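Local coordinates for lipoprotein (Bacillus anthracis, PDB 4JG9) that is of unknown function but, as a putative lipoprotein of the DUF4871 family, may bind lipid, at residues P42-L47 against K103-A108; W155-Y160 against D167-T172. One frame throughout, in Å; residues are numbered along the deposited sequence.

Contact 1: residues P42-L47 against K103-A108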
ATOM      1  N   PRO A  42       3.770   3.208   5.919  1.00 39.97           N
ATOM      2  CA  PRO A  42       3.421   4.491   6.539  1.00 40.26           C
ATOM      3  C   PRO A  42       4.519   4.944   7.495  1.00 42.16           C
ATOM      4  O   PRO A  42       5.195   4.113   8.094  1.00 42.00           O
ATOM      5  CB  PRO A  42       2.132   4.166   7.311  1.00 39.62           C
ATOM      6  CG  PRO A  42       1.533   3.009   6.553  1.00 41.97           C
ATOM      7  CD  PRO A  42       2.716   2.193   6.086  1.00 35.86           C
ATOM      8  N   SER A  43       4.697   6.251   7.644  1.00 46.83           N
ATOM      9  CA  SER A  43       5.771   6.756   8.498  1.00 45.74           C
ATOM     10  C   SER A  43       5.594   6.401   9.972  1.00 45.75           C
ATOM     11  O   SER A  43       6.555   6.449  10.731  1.00 44.73           O
ATOM     12  CB  SER A  43       5.903   8.262   8.351  1.00 40.99           C
ATOM     13  OG  SER A  43       4.770   8.895   8.908  1.00 45.12           O
ATOM     14  N   PHE A  44       4.370   6.075  10.382  1.00 47.76           N
ATOM     15  CA  PHE A  44       4.120   5.712  11.781  1.00 44.42           C
ATOM     16  C   PHE A  44       4.388   4.246  12.047  1.00 46.73           C
ATOM     17  O   PHE A  44       4.270   3.786  13.183  1.00 50.37           O
ATOM     18  CB  PHE A  44       2.711   6.118  12.258  1.00 38.15           C
ATOM     19  CG  PHE A  44       1.593   5.639  11.368  1.00 36.02           C
ATOM     20  CD1 PHE A  44       1.034   4.376  11.543  1.00 40.79           C
ATOM     21  CD2 PHE A  44       1.092   6.462  10.358  1.00 34.32           C
ATOM     22  CE1 PHE A  44      -0.022   3.929  10.721  1.00 38.79           C
ATOM     23  CE2 PHE A  44       0.048   6.035   9.537  1.00 38.13           C
ATOM     24  CZ  PHE A  44      -0.517   4.764   9.719  1.00 37.42           C
ATOM     25  N   PHE A  45       4.802   3.512  11.028  1.00 48.19           N
ATOM     26  CA  PHE A  45       5.126   2.118  11.232  1.00 47.92           C
ATOM     27  C   PHE A  45       6.612   1.913  11.440  1.00 50.86           C
ATOM     28  O   PHE A  45       7.426   2.374  10.656  1.00 54.70           O
ATOM     29  CB  PHE A  45       4.679   1.254  10.063  1.00 47.10           C
ATOM     30  CG  PHE A  45       5.241  -0.132  10.107  1.00 51.33           C
ATOM     31  CD1 PHE A  45       4.672  -1.093  10.910  1.00 46.78           C
ATOM     32  CD2 PHE A  45       6.355  -0.464   9.370  1.00 49.20           C
ATOM     33  CE1 PHE A  45       5.191  -2.366  10.966  1.00 45.19           C
ATOM     34  CE2 PHE A  45       6.882  -1.734   9.421  1.00 47.51           C
ATOM     35  CZ  PHE A  45       6.298  -2.686  10.219  1.00 44.87           C
ATOM     36  N   HIS A  46       6.950   1.207  12.507  1.00 51.65           N
ATOM     37  CA  HIS A  46       8.327   0.875  12.805  1.00 52.49           C
ATOM     38  C   HIS A  46       8.418  -0.612  13.055  1.00 53.30           C
ATOM     39  O   HIS A  46       7.505  -1.213  13.594  1.00 52.54           O
ATOM     40  CB  HIS A  46       8.824   1.641  14.026  1.00 64.06           C
ATOM     41  CG  HIS A  46       8.563   3.111  13.964  1.00 86.70           C
ATOM     42  ND1 HIS A  46       9.241   3.951  13.110  1.00 91.75           N
ATOM     43  CD2 HIS A  46       7.699   3.892  14.653  1.00 91.94           C
ATOM     44  CE1 HIS A  46       8.802   5.187  13.273  1.00 91.26           C
ATOM     45  NE2 HIS A  46       7.866   5.177  14.203  1.00 92.75           N
ATOM     46  N   LEU A  47       9.532  -1.201  12.664  1.00 57.88           N
ATOM     47  CA  LEU A  47       9.736  -2.627  12.827  1.00 56.78           C
ATOM     48  C   LEU A  47       9.745  -3.037  14.290  1.00 58.60           C
ATOM     49  O   LEU A  47       9.451  -4.172  14.626  1.00 61.72           O
ATOM     50  CB  LEU A  47      11.011  -3.077  12.128  1.00 55.79           C
ATOM     51  CG  LEU A  47      10.818  -3.407  10.654  1.00 59.38           C
ATOM     52  CD1 LEU A  47      12.115  -3.883  10.033  1.00 62.56           C
ATOM     53  CD2 LEU A  47       9.743  -4.463  10.498  1.00 54.85           C
ATOM     54  N   LYS A 103      -9.011   7.576  12.524  1.00 42.49           N
ATOM     55  CA  LYS A 103      -9.116   6.555  11.494  1.00 43.90           C
ATOM     56  C   LYS A 103      -8.360   5.321  11.990  1.00 39.13           C
ATOM     57  O   LYS A 103      -7.362   5.432  12.715  1.00 39.47           O
ATOM     58  CB  LYS A 103      -8.491   7.014  10.171  1.00 45.12           C
ATOM     59  CG  LYS A 103      -8.931   8.356   9.660  1.00 46.90           C
ATOM     60  CD  LYS A 103     -10.368   8.395   9.230  1.00 47.24           C
ATOM     61  CE  LYS A 103     -10.598   9.698   8.460  1.00 47.59           C
ATOM     62  NZ  LYS A 103     -12.027  10.085   8.495  1.00 49.86           N
ATOM     63  N   LEU A 104      -8.828   4.149  11.591  1.00 36.93           N
ATOM     64  CA  LEU A 104      -8.204   2.899  12.020  1.00 40.84           C
ATOM     65  C   LEU A 104      -7.264   2.371  10.951  1.00 40.94           C
ATOM     66  O   LEU A 104      -7.647   2.257   9.780  1.00 40.93           O
ATOM     67  CB  LEU A 104      -9.279   1.850  12.322  1.00 35.34           C
ATOM     68  CG  LEU A 104      -8.820   0.461  12.750  1.00 39.60           C
ATOM     69  CD1 LEU A 104      -8.367   0.471  14.194  1.00 42.29           C
ATOM     70  CD2 LEU A 104      -9.955  -0.523  12.560  1.00 41.85           C
ATOM     71  N   SER A 105      -6.035   2.060  11.349  1.00 38.32           N
ATOM     72  CA  SER A 105      -5.068   1.457  10.431  1.00 43.21           C
ATOM     73  C   SER A 105      -4.675   0.045  10.856  1.00 42.48           C
ATOM     74  O   SER A 105      -4.527  -0.257  12.046  1.00 42.76           O
ATOM     75  CB  SER A 105      -3.795   2.312  10.311  1.00 44.46           C
ATOM     76  OG  SER A 105      -4.075   3.659   9.974  1.00 41.74           O
ATOM     77  N   ILE A 106      -4.510  -0.820   9.867  1.00 39.80           N
ATOM     78  CA  ILE A 106      -4.009  -2.152  10.112  1.00 41.21           C
ATOM     79  C   ILE A 106      -2.839  -2.425   9.186  1.00 39.78           C
ATOM     80  O   ILE A 106      -2.979  -2.375   7.968  1.00 40.30           O
ATOM     81  CB  ILE A 106      -5.064  -3.221   9.867  1.00 44.59           C
ATOM     82  CG1 ILE A 106      -6.204  -3.074  10.870  1.00 46.82           C
ATOM     83  CG2 ILE A 106      -4.440  -4.605  10.009  1.00 44.39           C
ATOM     84  CD1 ILE A 106      -7.422  -3.850  10.478  1.00 49.74           C
ATOM     85  N   ILE A 107      -1.685  -2.716   9.773  1.00 39.72           N
ATOM     86  CA  ILE A 107      -0.483  -3.030   9.019  1.00 40.08           C
ATOM     87  C   ILE A 107      -0.047  -4.448   9.358  1.00 44.83           C
ATOM     88  O   ILE A 107       0.299  -4.729  10.505  1.00 49.45           O
ATOM     89  CB  ILE A 107       0.648  -2.075   9.391  1.00 41.77           C
ATOM     90  CG1 ILE A 107       0.223  -0.621   9.134  1.00 38.86           C
ATOM     91  CG2 ILE A 107       1.919  -2.433   8.637  1.00 43.77           C
ATOM     92  CD1 ILE A 107       1.344   0.382   9.328  1.00 36.65           C
ATOM     93  N   ALA A 108      -0.030  -5.326   8.360  1.00 42.98           N
ATOM     94  CA  ALA A 108       0.218  -6.751   8.582  1.00 41.26           C
ATOM     95  C   ALA A 108       1.609  -7.180   8.139  1.00 46.23           C
ATOM     96  O   ALA A 108       2.179  -6.634   7.173  1.00 48.97           O
ATOM     97  CB  ALA A 108      -0.830  -7.580   7.863  1.00 33.73           C
TER

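Contact 2: residues W155-Y160 against D167-T172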
ATOM      1  N   TRP A 155       0.207 -14.405  10.589  1.00 44.61           N
ATOM      2  CA  TRP A 155       0.339 -12.993  10.288  1.00 41.55           C
ATOM      3  C   TRP A 155       0.102 -12.221  11.569  1.00 45.09           C
ATOM      4  O   TRP A 155      -0.823 -12.537  12.319  1.00 49.16           O
ATOM      5  CB  TRP A 155      -0.713 -12.564   9.262  1.00 41.77           C
ATOM      6  CG  TRP A 155      -0.481 -13.119   7.886  1.00 41.93           C
ATOM      7  CD1 TRP A 155      -0.828 -14.358   7.434  1.00 44.48           C
ATOM      8  CD2 TRP A 155       0.153 -12.451   6.782  1.00 37.63           C
ATOM      9  NE1 TRP A 155      -0.445 -14.504   6.117  1.00 47.34           N
ATOM     10  CE2 TRP A 155       0.159 -13.348   5.698  1.00 42.88           C
ATOM     11  CE3 TRP A 155       0.719 -11.182   6.613  1.00 42.74           C
ATOM     12  CZ2 TRP A 155       0.703 -13.016   4.453  1.00 48.93           C
ATOM     13  CZ3 TRP A 155       1.265 -10.849   5.375  1.00 41.15           C
ATOM     14  CH2 TRP A 155       1.255 -11.760   4.314  1.00 43.07           C
ATOM     15  N   VAL A 156       0.930 -11.215  11.826  1.00 47.23           N
ATOM     16  CA  VAL A 156       0.671 -10.304  12.928  1.00 45.81           C
ATOM     17  C   VAL A 156      -0.075  -9.081  12.403  1.00 46.58           C
ATOM     18  O   VAL A 156       0.250  -8.543  11.336  1.00 44.98           O
ATOM     19  CB  VAL A 156       1.955  -9.890  13.680  1.00 46.80           C
ATOM     20  CG1 VAL A 156       2.926  -9.146  12.748  1.00 47.98           C
ATOM     21  CG2 VAL A 156       1.608  -9.039  14.921  1.00 40.29           C
ATOM     22  N   LEU A 157      -1.094  -8.660  13.139  1.00 46.91           N
ATOM     23  CA  LEU A 157      -1.870  -7.494  12.757  1.00 45.74           C
ATOM     24  C   LEU A 157      -1.552  -6.321  13.681  1.00 47.56           C
ATOM     25  O   LEU A 157      -1.948  -6.329  14.844  1.00 50.43           O
ATOM     26  CB  LEU A 157      -3.351  -7.828  12.843  1.00 43.09           C
ATOM     27  CG  LEU A 157      -4.053  -8.352  11.594  1.00 45.38           C
ATOM     28  CD1 LEU A 157      -3.228  -9.383  10.887  1.00 40.72           C
ATOM     29  CD2 LEU A 157      -5.404  -8.942  11.986  1.00 45.41           C
ATOM     30  N   ASN A 158      -0.833  -5.323  13.171  1.00 42.39           N
ATOM     31  CA  ASN A 158      -0.503  -4.139  13.973  1.00 40.78           C
ATOM     32  C   ASN A 158      -1.560  -3.064  13.798  1.00 41.43           C
ATOM     33  O   ASN A 158      -1.870  -2.672  12.679  1.00 45.05           O
ATOM     34  CB  ASN A 158       0.869  -3.595  13.600  1.00 35.96           C
ATOM     35  CG  ASN A 158       1.943  -4.639  13.704  1.00 43.16           C
ATOM     36  OD1 ASN A 158       2.362  -5.000  14.807  1.00 48.27           O
ATOM     37  ND2 ASN A 158       2.391  -5.154  12.551  1.00 39.26           N
ATOM     38  N   ILE A 159      -2.135  -2.611  14.905  1.00 42.00           N
ATOM     39  CA  ILE A 159      -3.308  -1.751  14.848  1.00 40.55           C
ATOM     40  C   ILE A 159      -2.987  -0.351  15.369  1.00 40.55           C
ATOM     41  O   ILE A 159      -2.377  -0.191  16.433  1.00 41.77           O
ATOM     42  CB  ILE A 159      -4.488  -2.364  15.637  1.00 41.52           C
ATOM     43  CG1 ILE A 159      -4.868  -3.734  15.070  1.00 42.37           C
ATOM     44  CG2 ILE A 159      -5.697  -1.445  15.638  1.00 37.32           C
ATOM     45  CD1 ILE A 159      -5.271  -4.706  16.159  1.00 45.05           C
ATOM     46  N   TYR A 160      -3.387   0.654  14.597  1.00 35.04           N
ATOM     47  CA  TYR A 160      -3.145   2.053  14.929  1.00 37.56           C
ATOM     48  C   TYR A 160      -4.470   2.783  14.892  1.00 38.02           C
ATOM     49  O   TYR A 160      -5.370   2.418  14.139  1.00 38.27           O
ATOM     50  CB  TYR A 160      -2.168   2.696  13.927  1.00 36.51           C
ATOM     51  CG  TYR A 160      -0.843   1.975  13.855  1.00 37.19           C
ATOM     52  CD1 TYR A 160       0.300   2.512  14.445  1.00 35.17           C
ATOM     53  CD2 TYR A 160      -0.733   0.747  13.199  1.00 33.80           C
ATOM     54  CE1 TYR A 160       1.518   1.842  14.393  1.00 41.77           C
ATOM     55  CE2 TYR A 160       0.483   0.065  13.147  1.00 36.60           C
ATOM     56  CZ  TYR A 160       1.598   0.619  13.742  1.00 40.65           C
ATOM     57  OH  TYR A 160       2.791  -0.058  13.678  1.00 43.95           O
ATOM     58  N   ASP A 167      -2.562  -1.631  19.461  1.00 51.86           N
ATOM     59  CA  ASP A 167      -2.218  -2.975  19.872  1.00 47.72           C
ATOM     60  C   ASP A 167      -1.872  -3.842  18.667  1.00 45.02           C
ATOM     61  O   ASP A 167      -1.794  -3.357  17.530  1.00 46.01           O
ATOM     62  CB  ASP A 167      -3.357  -3.604  20.676  1.00 51.72           C
ATOM     63  CG  ASP A 167      -2.840  -4.440  21.845  1.00 57.48           C
ATOM     64  OD1 ASP A 167      -1.778  -5.084  21.667  1.00 55.39           O
ATOM     65  OD2 ASP A 167      -3.461  -4.420  22.944  1.00 56.92           O
ATOM     66  N   GLN A 168      -1.664  -5.126  18.924  1.00 42.82           N
ATOM     67  CA  GLN A 168      -1.336  -6.078  17.874  1.00 42.74           C
ATOM     68  C   GLN A 168      -1.783  -7.479  18.282  1.00 46.54           C
ATOM     69  O   GLN A 168      -1.879  -7.778  19.468  1.00 50.61           O
ATOM     70  CB  GLN A 168       0.170  -6.065  17.611  1.00 45.76           C
ATOM     71  CG  GLN A 168       0.997  -6.757  18.685  1.00 43.90           C
ATOM     72  CD  GLN A 168       2.495  -6.524  18.532  1.00 49.34           C
ATOM     73  OE1 GLN A 168       3.272  -6.878  19.416  1.00 55.58           O
ATOM     74  NE2 GLN A 168       2.900  -5.891  17.433  1.00 48.55           N
ATOM     75  N   PHE A 169      -2.087  -8.328  17.309  1.00 46.60           N
ATOM     76  CA  PHE A 169      -2.300  -9.742  17.602  1.00 47.51           C
ATOM     77  C   PHE A 169      -2.090 -10.611  16.368  1.00 49.81           C
ATOM     78  O   PHE A 169      -2.049 -10.108  15.247  1.00 50.74           O
ATOM     79  CB  PHE A 169      -3.656 -10.008  18.293  1.00 46.06           C
ATOM     80  CG  PHE A 169      -4.851  -9.679  17.455  1.00 44.53           C
ATOM     81  CD1 PHE A 169      -5.431 -10.635  16.634  1.00 49.06           C
ATOM     82  CD2 PHE A 169      -5.416  -8.424  17.509  1.00 43.85           C
ATOM     83  CE1 PHE A 169      -6.543 -10.334  15.859  1.00 46.90           C
ATOM     84  CE2 PHE A 169      -6.524  -8.111  16.731  1.00 46.98           C
ATOM     85  CZ  PHE A 169      -7.087  -9.069  15.907  1.00 47.39           C
ATOM     86  N   VAL A 170      -1.927 -11.909  16.587  1.00 49.63           N
ATOM     87  CA  VAL A 170      -1.577 -12.832  15.518  1.00 48.43           C
ATOM     88  C   VAL A 170      -2.771 -13.672  15.086  1.00 50.02           C
ATOM     89  O   VAL A 170      -3.523 -14.179  15.917  1.00 57.60           O
ATOM     90  CB  VAL A 170      -0.407 -13.748  15.953  1.00 47.13           C
ATOM     91  CG1 VAL A 170      -0.166 -14.846  14.944  1.00 48.11           C
ATOM     92  CG2 VAL A 170       0.855 -12.924  16.142  1.00 47.38           C
ATOM     93  N   ILE A 171      -2.944 -13.825  13.779  1.00 47.80           N
ATOM     94  CA  ILE A 171      -4.027 -14.644  13.251  1.00 42.84           C
ATOM     95  C   ILE A 171      -3.449 -15.684  12.314  1.00 46.91           C
ATOM     96  O   ILE A 171      -2.279 -15.601  11.936  1.00 49.57           O
ATOM     97  CB  ILE A 171      -5.084 -13.786  12.510  1.00 44.49           C
ATOM     98  CG1 ILE A 171      -4.438 -13.017  11.358  1.00 45.20           C
ATOM     99  CG2 ILE A 171      -5.732 -12.789  13.462  1.00 42.29           C
ATOM    100  CD1 ILE A 171      -4.962 -13.397  10.032  1.00 42.01           C
ATOM    101  N   THR A 172      -4.261 -16.672  11.958  1.00 50.71           N
ATOM    102  CA  THR A 172      -3.839 -17.724  11.043  1.00 50.60           C
ATOM    103  C   THR A 172      -4.595 -17.610   9.734  1.00 54.37           C
ATOM    104  O   THR A 172      -5.816 -17.469   9.726  1.00 56.98           O
ATOM    105  CB  THR A 172      -4.128 -19.112  11.615  1.00 51.85           C
ATOM    106  OG1 THR A 172      -3.523 -19.230  12.906  1.00 57.53           O
ATOM    107  CG2 THR A 172      -3.590 -20.192  10.694  1.00 41.35           C
TER

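Contact 1: residues P42-L47 against K103-A108
Ile-107 packs its CD1 methyl among Pro-42, Phe-44 and Phe-45. Chi1 of -58° sets CG1 anti to the carbonyl carbon, and the extended chi2 of -173° carries CD1 onward to within 3.5 Å of Phe-45 CB. Pro-42 meets the same methyl tip to tip, its CG 3.8 Å from Ile-107 CD1, while Phe-44 CE1 approaches it obliquely at 4.0 Å. The CG2 methyl makes a different contact: Ile-107 CG2 stands 4.3 Å from the centroid of the Phe-45 ring, 30° off the ring normal, an off-centre CH-pi contact. Two residues earlier on the strand, Phe-44 CZ reaches Ser-105 OG at 3.7 Å, a van der Waals approach; the hydroxyl itself has its hydrogen bond with Thr-131 OG1.

A type I turn brings the three loop side chains together. Its closing bond runs from Phe-45 N to Pro-42 O (3.0 Å), and within the turn Pro-42 CB lies 3.5 Å above one face of the Phe-44 ring, toward its rim. No hydrogen bond crosses between the two segments; their contact is mainly apolar.

The loop, which precedes strand 60-63, thus packs on one side of strand 102-110, beside Tyr-160 of the adjacent strand 153-161 and Trp-130, while Glu-127 and Ser-126 of the second subunit also pack against it and Ser-43 makes backbone hydrogen bonds to that subunit.

Contact 2: residues W155-Y160 against D167-T172
Asn-158 and Gln-168 add a side-chain bond to the backbone ladder: Gln-168 NE2 donates to Asn-158 OD1 at 2.8 Å, nearly in line with the acceptor carbonyl (C=O...N 171°), although the angle at the hydrogen is only 134°. The two side chains run side by side in the same direction. Both amides are tied further: Asn-158 ND2 donates to Ile-107 O, and Gln-168 NE2 also to Val-49 O. Among the main-chain bonds, Leu-157 N to Phe-169 O is short at 2.7 Å, whereas Asp-167 N to Ile-159 O is weak at 3.4 Å. Asp-167 OD1 accepts from Gln-168 N, and its OD2 forms a salt bridge with Lys-74.

On the face of Asp-167, opposite the amides, Leu-157 CD1 meets Ile-171 CG1 at 3.9 Å, the side chains crossing at about a right angle. Phe-169 CE2 lies 3.7 Å from Ile-159 CD1, the two side chains crossing obliquely. Beside the amides, Val-156 CB touches Val-170 CG2 at 4.1 Å.

Alternating hydrogen-bonded and non-hydrogen-bonded pairs, with segment axes at 156°, show antiparallel pairing, and the short link after residue 161 makes strands 153-161 and 164-173 a beta hairpin.

How the contacts relate
Contact 1 and contact 2 share one antiparallel sheet, in which strand 153-161 lies between strands 102-110 and 164-173; their centres are 11 Å apart. The junction rests on probable backbone hydrogen bonds from Ser-105 N to Tyr-160 O and from Ile-107 N to Asn-158 O, each 2.9 Å. Tyr-160 also bridges the two by packing: its CD1 lies 3.5 Å from Phe-44 CD1, and its OH lies 3.5 Å from Phe-45 CD1. The loop of contact 1 therefore rests on both strands, on the same side as Asn-158 and Gln-168 of contact 2. Both contacts are thus parts of one sheet, contact 1 adding the loop to a face that contact 2 helps to form.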